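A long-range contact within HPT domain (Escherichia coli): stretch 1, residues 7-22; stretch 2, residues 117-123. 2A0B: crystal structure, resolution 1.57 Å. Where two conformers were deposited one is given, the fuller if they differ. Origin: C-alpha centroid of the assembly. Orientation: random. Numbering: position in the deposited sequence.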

# COMPACT_ATOMS: atom_id res chain seq x y z
N LYS A 7 -14.00 5.09 -6.88
CA LYS A 7 -12.85 5.01 -5.99
C LYS A 7 -12.57 3.57 -5.54
O LYS A 7 -11.39 3.25 -5.39
CB LYS A 7 -12.93 5.95 -4.83
CG LYS A 7 -13.60 5.69 -3.52
CD LYS A 7 -13.62 7.04 -2.78
CE LYS A 7 -14.63 7.13 -1.64
NZ LYS A 7 -14.13 8.19 -0.69
N SER A 8 -13.60 2.78 -5.30
CA SER A 8 -13.36 1.39 -4.89
C SER A 8 -12.59 0.67 -6.01
O SER A 8 -11.58 0.02 -5.73
CB SER A 8 -14.67 0.66 -4.58
OG SER A 8 -15.28 1.16 -3.39
N GLU A 9 -13.03 0.81 -7.26
CA GLU A 9 -12.38 0.14 -8.37
C GLU A 9 -10.93 0.51 -8.57
O GLU A 9 -10.06 -0.29 -8.94
CB GLU A 9 -13.12 0.44 -9.70
CG GLU A 9 -14.58 0.07 -9.59
CD GLU A 9 -15.40 0.21 -10.87
OE1 GLU A 9 -15.11 1.07 -11.72
OE2 GLU A 9 -16.36 -0.60 -10.98
N ALA A 10 -10.66 1.80 -8.36
CA ALA A 10 -9.33 2.33 -8.55
C ALA A 10 -8.38 1.96 -7.44
O ALA A 10 -7.21 1.69 -7.70
CB ALA A 10 -9.45 3.85 -8.68
N LEU A 11 -8.80 1.92 -6.18
CA LEU A 11 -7.91 1.78 -5.08
C LEU A 11 -7.83 0.24 -4.63
O LEU A 11 -6.87 0.04 -3.95
CB LEU A 11 -8.35 2.59 -3.86
CG LEU A 11 -8.42 4.16 -4.14
CD1 LEU A 11 -8.94 4.82 -2.90
CD2 LEU A 11 -6.98 4.59 -4.43
N LEU A 12 -8.89 -0.42 -4.99
CA LEU A 12 -8.81 -1.83 -4.40
C LEU A 12 -8.72 -2.83 -5.51
O LEU A 12 -9.12 -2.66 -6.64
CB LEU A 12 -10.18 -2.09 -3.72
CG LEU A 12 -10.59 -1.07 -2.65
CD1 LEU A 12 -11.97 -1.44 -2.10
CD2 LEU A 12 -9.51 -0.94 -1.62
N ASP A 13 -8.27 -4.07 -5.13
CA ASP A 13 -8.31 -5.16 -6.09
C ASP A 13 -9.62 -5.94 -5.89
O ASP A 13 -9.64 -6.87 -5.02
CB ASP A 13 -7.12 -6.07 -5.87
CG ASP A 13 -7.01 -7.18 -6.92
OD1 ASP A 13 -7.91 -7.48 -7.68
OD2 ASP A 13 -5.84 -7.67 -6.93
N ILE A 14 -10.70 -5.52 -6.48
CA ILE A 14 -12.03 -6.09 -6.26
C ILE A 14 -12.14 -7.56 -6.63
O ILE A 14 -12.63 -8.29 -5.74
CB ILE A 14 -13.15 -5.27 -6.92
CG1 ILE A 14 -12.98 -3.82 -6.45
CG2 ILE A 14 -14.51 -5.83 -6.48
CD1 ILE A 14 -13.14 -3.63 -4.97
N PRO A 15 -11.62 -8.00 -7.73
CA PRO A 15 -11.67 -9.45 -8.08
C PRO A 15 -10.99 -10.26 -6.97
O PRO A 15 -11.56 -11.31 -6.57
CB PRO A 15 -10.92 -9.57 -9.38
CG PRO A 15 -11.28 -8.24 -10.05
CD PRO A 15 -11.08 -7.27 -8.91
N MET A 16 -9.83 -9.89 -6.49
CA MET A 16 -9.11 -10.64 -5.46
C MET A 16 -9.92 -10.62 -4.18
O MET A 16 -10.13 -11.63 -3.46
CB MET A 16 -7.68 -10.13 -5.23
CG MET A 16 -6.98 -10.74 -4.01
SD MET A 16 -7.33 -9.84 -2.50
CE MET A 16 -5.93 -10.23 -1.46
N LEU A 17 -10.46 -9.45 -3.76
CA LEU A 17 -11.21 -9.35 -2.54
C LEU A 17 -12.50 -10.19 -2.60
O LEU A 17 -12.83 -10.74 -1.53
CB LEU A 17 -11.54 -7.85 -2.24
CG LEU A 17 -10.25 -7.15 -1.81
CD1 LEU A 17 -10.56 -5.61 -1.95
CD2 LEU A 17 -9.82 -7.38 -0.37
N GLU A 18 -13.16 -10.23 -3.73
CA GLU A 18 -14.42 -10.97 -3.81
C GLU A 18 -14.07 -12.49 -3.70
O GLU A 18 -14.84 -13.16 -2.98
CB GLU A 18 -15.17 -10.67 -5.08
CG GLU A 18 -15.85 -9.30 -4.87
CD GLU A 18 -16.85 -8.92 -5.94
OE1 GLU A 18 -17.07 -9.64 -6.93
OE2 GLU A 18 -17.47 -7.83 -5.75
N GLN A 19 -12.97 -12.85 -4.35
CA GLN A 19 -12.62 -14.29 -4.24
C GLN A 19 -12.25 -14.56 -2.80
O GLN A 19 -12.64 -15.62 -2.19
CB GLN A 19 -11.44 -14.55 -5.17
CG GLN A 19 -10.95 -16.02 -5.12
CD GLN A 19 -9.71 -16.20 -5.96
OE1 GLN A 19 -9.81 -16.76 -7.06
NE2 GLN A 19 -8.54 -15.81 -5.52
N TYR A 20 -11.48 -13.73 -2.12
CA TYR A 20 -11.13 -13.89 -0.74
C TYR A 20 -12.30 -14.01 0.19
O TYR A 20 -12.31 -14.89 1.12
CB TYR A 20 -10.19 -12.77 -0.29
CG TYR A 20 -8.76 -13.18 -0.48
CD1 TYR A 20 -8.32 -13.81 -1.65
CD2 TYR A 20 -7.84 -12.94 0.51
CE1 TYR A 20 -6.99 -14.19 -1.82
CE2 TYR A 20 -6.51 -13.30 0.35
CZ TYR A 20 -6.10 -13.93 -0.81
OH TYR A 20 -4.76 -14.28 -0.92
N LEU A 21 -13.37 -13.25 -0.00
CA LEU A 21 -14.55 -13.31 0.84
C LEU A 21 -15.20 -14.71 0.72
O LEU A 21 -15.71 -15.18 1.73
CB LEU A 21 -15.58 -12.25 0.46
CG LEU A 21 -15.34 -10.89 1.16
CD1 LEU A 21 -16.33 -9.92 0.52
CD2 LEU A 21 -15.56 -10.98 2.66
N GLU A 22 -15.24 -15.22 -0.46
CA GLU A 22 -15.83 -16.55 -0.69
C GLU A 22 -14.92 -17.60 -0.08
O GLU A 22 -15.44 -18.63 0.43
CB GLU A 22 -15.99 -16.80 -2.17
CG GLU A 22 -17.04 -15.99 -2.86
CD GLU A 22 -16.68 -15.57 -4.27
OE1 GLU A 22 -16.08 -16.32 -5.07
OE2 GLU A 22 -17.02 -14.40 -4.61
N ALA A 117 -14.83 0.32 4.34
CA ALA A 117 -16.20 0.52 3.92
C ALA A 117 -16.68 -0.51 2.94
O ALA A 117 -17.81 -0.97 2.98
CB ALA A 117 -16.29 1.96 3.37
N TRP A 118 -15.83 -0.94 2.00
CA TRP A 118 -16.16 -1.91 0.98
C TRP A 118 -16.43 -3.27 1.68
O TRP A 118 -17.42 -3.88 1.25
CB TRP A 118 -14.96 -2.04 0.00
CG TRP A 118 -15.34 -2.94 -1.14
CD1 TRP A 118 -15.97 -2.61 -2.30
CD2 TRP A 118 -15.16 -4.37 -1.17
NE1 TRP A 118 -16.20 -3.74 -3.07
CE2 TRP A 118 -15.69 -4.82 -2.37
CE3 TRP A 118 -14.59 -5.27 -0.25
CZ2 TRP A 118 -15.70 -6.17 -2.76
CZ3 TRP A 118 -14.60 -6.63 -0.62
CH2 TRP A 118 -15.11 -7.02 -1.84
N VAL A 119 -15.61 -3.57 2.65
CA VAL A 119 -15.80 -4.90 3.28
C VAL A 119 -17.12 -4.88 4.07
O VAL A 119 -17.86 -5.90 4.06
CB VAL A 119 -14.67 -5.30 4.20
CG1 VAL A 119 -14.97 -6.63 4.93
CG2 VAL A 119 -13.33 -5.52 3.52
N ALA A 120 -17.39 -3.76 4.70
CA ALA A 120 -18.66 -3.60 5.44
C ALA A 120 -19.86 -3.76 4.53
O ALA A 120 -20.83 -4.46 4.91
CB ALA A 120 -18.73 -2.24 6.12
N LYS A 121 -19.87 -3.23 3.33
CA LYS A 121 -20.96 -3.31 2.38
C LYS A 121 -21.08 -4.67 1.70
O LYS A 121 -22.18 -5.15 1.41
CB LYS A 121 -20.80 -2.22 1.32
CG LYS A 121 -21.85 -2.23 0.23
CD LYS A 121 -22.23 -0.81 -0.20
CE LYS A 121 -23.71 -0.74 -0.52
NZ LYS A 121 -24.44 0.05 0.53
N ALA A 122 -19.94 -5.29 1.42
CA ALA A 122 -19.97 -6.59 0.74
C ALA A 122 -20.51 -7.66 1.68
O ALA A 122 -21.09 -8.63 1.19
CB ALA A 122 -18.57 -6.94 0.24
N THR A 123 -20.26 -7.53 2.96
CA THR A 123 -20.70 -8.54 3.93
C THR A 123 -22.07 -8.25 4.51
O THR A 123 -22.93 -7.69 3.79
CB THR A 123 -19.64 -8.71 5.03
OG1 THR A 123 -19.45 -7.49 5.74
CG2 THR A 123 -18.30 -9.10 4.42

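What does the start of stretch 2 bring to the contact? Ala117 points its CB toward stretch 1 but stops short of touching it, and the work passes to Trp118. With chi1 in the t well, this side chain reaches across to stretch 1 and has by far the most surface covered by the other stretch. Its base is met first: CB of Trp118 lies 3.7 Å from CD1 of Leu12, the first residue after the opening helix of stretch 1 to leave helical phi/psi.

How is the indole held? It sits as a knob in a hole lined by Ser8, Ile14, Leu17 and Glu18, so both helices of stretch 1 contribute to the hole. Ile14 lies over one face: its CD1 is 3.9 Å from the centroid of the five-membered ring of Trp118 and 24° off the normal, a CH-pi contact. The CB of Ile14 points sideways, yet the end of its side chain comes nearer to reach the ring. At the ring edge, CG of Glu18 packs 3.8 Å from CZ2 of Trp118, so it is an aliphatic carbon of this acidic side chain that comes nearest the ring. CB of Leu17 comes within 3.7 Å of CZ3 of Trp118. No hydrogen bond crosses between the stretches; close packing joins them.

What happens one turn further along? Val119, Ala120 and Lys121 make no close contact, and Ala122 is next to touch stretch 1. Its CB meets CD1 of Leu21 at 3.7 Å; that same Leu21 CD1 is 3.9 Å from CZ3 of Trp118, bridging two residues one helical turn apart.

How does the contact end? CG2 of Thr123 lies 3.8 Å from CD2 of Leu21, while OG1 of Thr123 turns back on its own stretch, donating a hydrogen bond to O of Val119 at 2.8 Å.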